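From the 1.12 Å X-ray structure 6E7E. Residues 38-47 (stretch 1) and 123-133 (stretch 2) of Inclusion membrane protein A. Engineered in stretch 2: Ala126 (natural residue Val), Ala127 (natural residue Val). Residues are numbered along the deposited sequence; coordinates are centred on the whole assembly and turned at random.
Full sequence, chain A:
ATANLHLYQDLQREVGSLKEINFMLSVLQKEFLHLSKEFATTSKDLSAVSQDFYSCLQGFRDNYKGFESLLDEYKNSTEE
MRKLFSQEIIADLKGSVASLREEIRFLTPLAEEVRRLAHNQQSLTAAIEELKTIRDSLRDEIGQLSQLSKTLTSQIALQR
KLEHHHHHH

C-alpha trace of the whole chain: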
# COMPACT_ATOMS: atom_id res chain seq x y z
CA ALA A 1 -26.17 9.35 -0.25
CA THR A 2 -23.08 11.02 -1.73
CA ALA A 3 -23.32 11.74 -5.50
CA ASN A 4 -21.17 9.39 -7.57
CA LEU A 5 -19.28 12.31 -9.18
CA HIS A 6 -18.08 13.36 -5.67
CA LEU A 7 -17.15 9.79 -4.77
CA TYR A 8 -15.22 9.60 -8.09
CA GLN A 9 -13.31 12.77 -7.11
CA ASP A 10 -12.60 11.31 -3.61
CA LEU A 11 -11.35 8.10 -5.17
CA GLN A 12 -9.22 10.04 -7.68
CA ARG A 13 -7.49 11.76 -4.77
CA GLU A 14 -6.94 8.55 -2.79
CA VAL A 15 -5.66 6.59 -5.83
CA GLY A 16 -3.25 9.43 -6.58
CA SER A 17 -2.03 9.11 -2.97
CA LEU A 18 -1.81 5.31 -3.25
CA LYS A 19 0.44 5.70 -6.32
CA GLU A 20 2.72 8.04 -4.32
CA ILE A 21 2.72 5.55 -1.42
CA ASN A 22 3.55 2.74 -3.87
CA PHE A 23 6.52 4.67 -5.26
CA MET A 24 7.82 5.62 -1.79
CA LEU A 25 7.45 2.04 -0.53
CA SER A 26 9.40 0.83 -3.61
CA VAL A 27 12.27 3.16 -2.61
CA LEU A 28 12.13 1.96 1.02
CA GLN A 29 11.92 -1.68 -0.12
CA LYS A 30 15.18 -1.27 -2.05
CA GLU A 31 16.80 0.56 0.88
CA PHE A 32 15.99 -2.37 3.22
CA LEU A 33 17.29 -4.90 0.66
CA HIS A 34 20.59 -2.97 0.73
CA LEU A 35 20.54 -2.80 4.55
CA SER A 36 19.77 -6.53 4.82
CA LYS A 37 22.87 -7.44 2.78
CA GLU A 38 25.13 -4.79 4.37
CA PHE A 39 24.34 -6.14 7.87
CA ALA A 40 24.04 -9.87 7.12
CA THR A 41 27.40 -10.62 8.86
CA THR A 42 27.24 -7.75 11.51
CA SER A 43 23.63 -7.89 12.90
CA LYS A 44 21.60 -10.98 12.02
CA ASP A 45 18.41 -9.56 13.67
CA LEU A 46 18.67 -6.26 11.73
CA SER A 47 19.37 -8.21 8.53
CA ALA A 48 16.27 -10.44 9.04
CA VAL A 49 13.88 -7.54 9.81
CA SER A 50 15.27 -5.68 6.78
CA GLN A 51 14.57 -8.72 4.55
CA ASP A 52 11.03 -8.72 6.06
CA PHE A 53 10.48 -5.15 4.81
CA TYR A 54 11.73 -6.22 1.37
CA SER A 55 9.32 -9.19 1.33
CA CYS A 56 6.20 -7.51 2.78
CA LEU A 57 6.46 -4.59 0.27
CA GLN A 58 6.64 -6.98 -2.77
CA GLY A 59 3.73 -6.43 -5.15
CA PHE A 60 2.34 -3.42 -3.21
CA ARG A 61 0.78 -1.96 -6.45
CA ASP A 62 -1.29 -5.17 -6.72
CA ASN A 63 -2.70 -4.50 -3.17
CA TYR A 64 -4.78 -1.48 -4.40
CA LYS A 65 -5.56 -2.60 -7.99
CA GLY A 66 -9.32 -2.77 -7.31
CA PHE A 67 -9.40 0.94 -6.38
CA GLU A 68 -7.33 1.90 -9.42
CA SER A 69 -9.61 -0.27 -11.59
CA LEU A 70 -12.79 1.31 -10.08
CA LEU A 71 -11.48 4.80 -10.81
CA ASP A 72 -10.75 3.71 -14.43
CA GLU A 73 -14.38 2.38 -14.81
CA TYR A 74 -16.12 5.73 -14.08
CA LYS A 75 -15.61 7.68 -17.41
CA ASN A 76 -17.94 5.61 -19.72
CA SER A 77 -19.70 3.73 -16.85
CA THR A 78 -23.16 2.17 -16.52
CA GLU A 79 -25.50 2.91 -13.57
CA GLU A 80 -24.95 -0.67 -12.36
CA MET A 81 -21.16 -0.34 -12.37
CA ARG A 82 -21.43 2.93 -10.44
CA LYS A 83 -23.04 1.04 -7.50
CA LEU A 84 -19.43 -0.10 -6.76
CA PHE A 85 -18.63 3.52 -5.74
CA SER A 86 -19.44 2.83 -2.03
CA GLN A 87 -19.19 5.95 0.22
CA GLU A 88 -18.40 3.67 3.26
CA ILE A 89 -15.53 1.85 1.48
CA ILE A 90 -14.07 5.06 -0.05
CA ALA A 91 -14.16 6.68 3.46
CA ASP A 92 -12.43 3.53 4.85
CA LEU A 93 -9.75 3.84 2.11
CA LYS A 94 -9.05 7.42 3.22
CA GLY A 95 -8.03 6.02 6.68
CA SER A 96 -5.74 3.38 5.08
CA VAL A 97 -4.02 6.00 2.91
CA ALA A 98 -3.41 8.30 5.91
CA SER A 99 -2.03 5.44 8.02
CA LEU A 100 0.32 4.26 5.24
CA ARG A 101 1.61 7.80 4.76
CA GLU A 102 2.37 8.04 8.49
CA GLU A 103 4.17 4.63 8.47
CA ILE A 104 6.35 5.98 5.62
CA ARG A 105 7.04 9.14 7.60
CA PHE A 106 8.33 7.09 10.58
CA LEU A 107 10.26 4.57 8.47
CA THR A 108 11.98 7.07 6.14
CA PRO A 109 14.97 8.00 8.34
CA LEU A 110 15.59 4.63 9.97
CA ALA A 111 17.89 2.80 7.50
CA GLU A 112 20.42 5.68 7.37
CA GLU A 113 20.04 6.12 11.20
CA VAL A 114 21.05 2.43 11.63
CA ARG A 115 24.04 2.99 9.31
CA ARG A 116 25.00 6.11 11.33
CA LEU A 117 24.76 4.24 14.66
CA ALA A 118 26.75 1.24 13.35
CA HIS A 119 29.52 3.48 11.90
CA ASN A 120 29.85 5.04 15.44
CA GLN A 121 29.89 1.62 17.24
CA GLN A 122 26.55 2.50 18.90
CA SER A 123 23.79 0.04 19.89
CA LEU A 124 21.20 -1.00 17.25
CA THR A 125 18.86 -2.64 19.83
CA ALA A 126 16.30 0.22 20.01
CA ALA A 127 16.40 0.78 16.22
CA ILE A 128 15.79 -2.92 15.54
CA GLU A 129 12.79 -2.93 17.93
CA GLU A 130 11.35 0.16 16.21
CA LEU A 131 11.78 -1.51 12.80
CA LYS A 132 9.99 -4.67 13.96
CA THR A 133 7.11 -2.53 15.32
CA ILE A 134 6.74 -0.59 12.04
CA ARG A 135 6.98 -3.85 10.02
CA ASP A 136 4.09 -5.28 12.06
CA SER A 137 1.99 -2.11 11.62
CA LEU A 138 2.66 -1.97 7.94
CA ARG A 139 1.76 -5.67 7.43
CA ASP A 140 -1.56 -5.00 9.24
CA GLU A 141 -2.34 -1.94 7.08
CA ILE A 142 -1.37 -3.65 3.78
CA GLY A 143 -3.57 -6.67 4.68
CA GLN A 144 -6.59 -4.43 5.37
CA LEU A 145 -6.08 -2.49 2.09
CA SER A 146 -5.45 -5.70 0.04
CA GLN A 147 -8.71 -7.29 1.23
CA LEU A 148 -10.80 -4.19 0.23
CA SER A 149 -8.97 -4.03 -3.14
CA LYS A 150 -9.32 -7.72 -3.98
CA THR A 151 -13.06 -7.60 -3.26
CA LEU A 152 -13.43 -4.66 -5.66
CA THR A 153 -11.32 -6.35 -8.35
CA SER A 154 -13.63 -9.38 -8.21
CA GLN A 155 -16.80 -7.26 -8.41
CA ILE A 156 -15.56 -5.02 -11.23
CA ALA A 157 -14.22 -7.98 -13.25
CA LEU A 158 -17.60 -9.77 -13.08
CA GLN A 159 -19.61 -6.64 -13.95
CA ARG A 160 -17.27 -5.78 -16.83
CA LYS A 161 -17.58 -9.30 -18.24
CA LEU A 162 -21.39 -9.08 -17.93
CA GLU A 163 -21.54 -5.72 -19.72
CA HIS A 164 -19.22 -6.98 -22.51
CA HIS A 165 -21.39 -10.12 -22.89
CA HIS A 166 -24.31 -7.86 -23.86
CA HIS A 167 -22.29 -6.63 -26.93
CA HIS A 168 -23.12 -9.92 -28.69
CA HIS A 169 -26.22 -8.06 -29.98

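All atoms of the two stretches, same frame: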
# COMPACT_ATOMS: atom_id res chain seq x y z
N GLU A 38 24.02 -5.51 3.70
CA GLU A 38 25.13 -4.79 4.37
C GLU A 38 25.36 -5.37 5.76
O GLU A 38 26.51 -5.40 6.18
CB GLU A 38 24.77 -3.31 4.49
CG GLU A 38 24.86 -2.51 3.22
CD GLU A 38 24.21 -1.15 3.38
OE1 GLU A 38 24.27 -0.62 4.54
OE2 GLU A 38 23.67 -0.62 2.37
N PHE A 39 24.30 -5.74 6.45
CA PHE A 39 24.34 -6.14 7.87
C PHE A 39 24.24 -7.64 8.08
O PHE A 39 24.25 -8.10 9.21
CB PHE A 39 23.32 -5.36 8.68
CG PHE A 39 23.77 -3.96 8.97
CD1 PHE A 39 23.55 -2.92 8.07
CD2 PHE A 39 24.48 -3.69 10.12
CE1 PHE A 39 24.06 -1.66 8.30
CE2 PHE A 39 24.97 -2.41 10.36
CZ PHE A 39 24.76 -1.41 9.45
N ALA A 40 24.24 -8.42 7.01
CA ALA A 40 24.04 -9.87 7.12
C ALA A 40 25.09 -10.47 8.06
O ALA A 40 24.73 -11.39 8.79
CB ALA A 40 24.09 -10.51 5.77
N THR A 41 26.33 -10.01 8.04
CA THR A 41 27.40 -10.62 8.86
C THR A 41 27.68 -9.83 10.14
O THR A 41 28.53 -10.29 10.89
CB THR A 41 28.69 -10.78 8.05
OG1 THR A 41 29.14 -9.49 7.62
CG2 THR A 41 28.52 -11.68 6.86
N THR A 42 26.99 -8.72 10.39
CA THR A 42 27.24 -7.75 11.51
C THR A 42 26.08 -7.76 12.52
O THR A 42 26.32 -7.56 13.72
CB THR A 42 27.39 -6.31 10.98
OG1 THR A 42 28.64 -6.21 10.30
CG2 THR A 42 27.39 -5.25 12.07
N SER A 43 24.84 -7.88 12.05
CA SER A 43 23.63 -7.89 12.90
C SER A 43 22.59 -8.77 12.24
O SER A 43 21.84 -8.31 11.39
CB SER A 43 23.08 -6.51 13.16
OG SER A 43 21.89 -6.63 13.92
N LYS A 44 22.53 -10.02 12.64
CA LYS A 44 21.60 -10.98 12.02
C LYS A 44 20.14 -10.53 12.23
O LYS A 44 19.34 -10.70 11.32
CB LYS A 44 21.86 -12.38 12.57
CG LYS A 44 23.16 -13.00 12.09
CD LYS A 44 23.11 -13.53 10.67
CE LYS A 44 24.20 -14.54 10.35
NZ LYS A 44 24.34 -14.77 8.89
N ASP A 45 19.81 -9.97 13.38
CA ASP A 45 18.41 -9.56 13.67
C ASP A 45 18.05 -8.38 12.78
O ASP A 45 16.97 -8.36 12.18
CB ASP A 45 18.22 -9.23 15.14
CG ASP A 45 16.80 -9.47 15.64
OD1 ASP A 45 16.03 -10.14 14.92
OD2 ASP A 45 16.46 -8.96 16.71
N LEU A 46 18.94 -7.40 12.64
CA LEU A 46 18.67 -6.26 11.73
C LEU A 46 18.54 -6.78 10.30
O LEU A 46 17.68 -6.32 9.56
CB LEU A 46 19.79 -5.23 11.83
CG LEU A 46 19.67 -4.08 10.85
CD1 LEU A 46 18.39 -3.28 11.05
CD2 LEU A 46 20.89 -3.19 10.95
N SER A 47 19.39 -7.71 9.91
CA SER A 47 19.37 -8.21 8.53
C SER A 47 18.02 -8.90 8.27
O SER A 47 17.44 -8.74 7.17
CB SER A 47 20.55 -9.10 8.29
OG SER A 47 20.55 -9.62 6.98
N SER A 123 24.74 1.17 19.81
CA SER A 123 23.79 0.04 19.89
C SER A 123 22.69 0.18 18.83
O SER A 123 22.12 1.26 18.66
CB SER A 123 23.20 -0.04 21.24
OG SER A 123 22.29 -1.12 21.32
N LEU A 124 22.33 -0.95 18.22
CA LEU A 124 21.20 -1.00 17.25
C LEU A 124 19.94 -1.54 17.90
O LEU A 124 18.96 -1.66 17.19
CB LEU A 124 21.62 -1.87 16.08
CG LEU A 124 22.88 -1.44 15.36
CD1 LEU A 124 23.11 -2.33 14.16
CD2 LEU A 124 22.83 0.02 14.92
N THR A 125 19.97 -1.88 19.19
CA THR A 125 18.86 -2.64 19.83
C THR A 125 17.54 -1.87 19.67
O THR A 125 16.53 -2.46 19.25
CB THR A 125 19.17 -2.92 21.31
OG1 THR A 125 20.41 -3.62 21.34
CG2 THR A 125 18.11 -3.72 22.02
N ALA A 126 17.53 -0.60 20.05
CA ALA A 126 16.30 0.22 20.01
C ALA A 126 15.84 0.38 18.57
O ALA A 126 14.63 0.31 18.30
CB ALA A 126 16.52 1.56 20.65
N ALA A 127 16.76 0.58 17.64
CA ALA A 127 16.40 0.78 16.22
C ALA A 127 15.76 -0.50 15.68
O ALA A 127 14.79 -0.41 14.92
CB ALA A 127 17.60 1.19 15.40
N ILE A 128 16.33 -1.64 16.03
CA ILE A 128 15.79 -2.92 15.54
C ILE A 128 14.36 -3.10 16.06
O ILE A 128 13.48 -3.53 15.32
CB ILE A 128 16.72 -4.08 15.91
CG1 ILE A 128 18.03 -3.99 15.13
CG2 ILE A 128 16.03 -5.42 15.71
CD1 ILE A 128 19.13 -4.85 15.70
N GLU A 129 14.13 -2.78 17.33
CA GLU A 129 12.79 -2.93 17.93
C GLU A 129 11.81 -1.99 17.22
O GLU A 129 10.67 -2.41 16.96
CB GLU A 129 12.88 -2.63 19.42
CG GLU A 129 11.54 -2.58 20.09
CD GLU A 129 10.76 -3.85 19.94
OE1 GLU A 129 11.37 -4.91 19.63
OE2 GLU A 129 9.54 -3.78 20.14
N GLU A 130 12.23 -0.77 16.92
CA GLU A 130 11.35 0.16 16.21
C GLU A 130 11.02 -0.40 14.83
O GLU A 130 9.85 -0.32 14.39
CB GLU A 130 12.01 1.52 16.11
CG GLU A 130 11.11 2.53 15.47
CD GLU A 130 11.63 3.95 15.46
OE1 GLU A 130 12.83 4.13 15.73
OE2 GLU A 130 10.84 4.88 15.22
N LEU A 131 11.99 -0.95 14.14
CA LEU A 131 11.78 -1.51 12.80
C LEU A 131 10.79 -2.67 12.87
O LEU A 131 9.91 -2.77 12.01
CB LEU A 131 13.10 -1.94 12.18
CG LEU A 131 13.95 -0.78 11.68
CD1 LEU A 131 15.35 -1.29 11.36
CD2 LEU A 131 13.33 -0.13 10.47
N LYS A 132 10.92 -3.54 13.85
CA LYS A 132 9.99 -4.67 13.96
C LYS A 132 8.57 -4.15 14.21
O LYS A 132 7.59 -4.72 13.67
CB LYS A 132 10.37 -5.60 15.09
CG LYS A 132 11.62 -6.42 14.84
CD LYS A 132 12.00 -7.20 16.05
CE LYS A 132 13.28 -7.99 15.87
NZ LYS A 132 13.78 -8.49 17.18
N THR A 133 8.44 -3.09 15.00
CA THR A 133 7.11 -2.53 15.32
C THR A 133 6.49 -1.93 14.05
O THR A 133 5.28 -2.15 13.79
CB THR A 133 7.27 -1.54 16.46
OG1 THR A 133 7.86 -2.18 17.59
CG2 THR A 133 5.96 -0.92 16.87
O HOH W 1 13.79 -11.39 15.54

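What holds Leu46 at the middle of this contact? The two stretches come closest in their backbones here, with Leu46 CA 5.8 Å from Ile128 CA, and Leu46 has more of its surface covered by the other stretch than any other residue in the pair. Its CA-to-CB bond points sideways, yet the branched side chain, with chi1 t and chi2 p, still reaches three residues of the second stretch. Leu46 CD1 packs 3.6 Å from Leu131 CD1, Leu46 CD2 lies 4.0 Å from Leu124 CD1, and Leu46 CB sits 3.9 Å from Ile128 CD1. Ile128 and Leu131 lie on the helix and Leu124 just before it, with Leu124 O accepting from Ile128 N at 2.9 Å, so all three are within reach of one buried leucine.

How does Ile128 meet the first stretch? Its CA-to-CB bond points toward the other chain segment, and its two branches go to different neighbours. Ile128 CD1 approaches Leu46 CB and also lies 3.7 Å from Ser43 OG, while Ile128 CG2 rests 3.7 Å from Asp45 OD2. The isoleucine therefore packs against the first turn of the helix that begins at Lys44. Ser43 occupies the N-cap position of that helix: its OG accepts a weak hydrogen bond from Leu46 N, with Leu46 N and Ser43 OG 3.3 Å apart, so the oxygen beside Ile128 CD1 also caps a backbone NH that has no preceding helical turn to supply a carbonyl.

Where does charge enter an otherwise largely apolar contact? The CA-to-CB bond of Asp45 points toward the second stretch, and the residue forms a salt bridge with Lys132, in which Lys132 NZ donates a hydrogen bond to Asp45 OD2 at 2.8 Å. The lysine's CA-to-CB bond points sideways, but its extended chain, with chi2 to chi4 all t, carries the amine to the carboxylate. A water adds a second link: it donates to Asp45 OD1 at 2.6 Å and accepts a weak bond from Lys132 NZ at 3.3 Å. Both carboxylate oxygens are thus engaged, one directly and one through solvent.

What closes the contact at Leu124? This residue lies just before the helix, and its CA-to-CB bond points toward the first stretch. Besides touching Leu46, Leu124 CD1 lies 4.2 Å from Phe39 CE2, approaching the ring obliquely, and 4.3 Å from Ser43 CB. One methyl group thus meets three residues, extending the apolar packing beyond Leu46 to the buried phenylalanine.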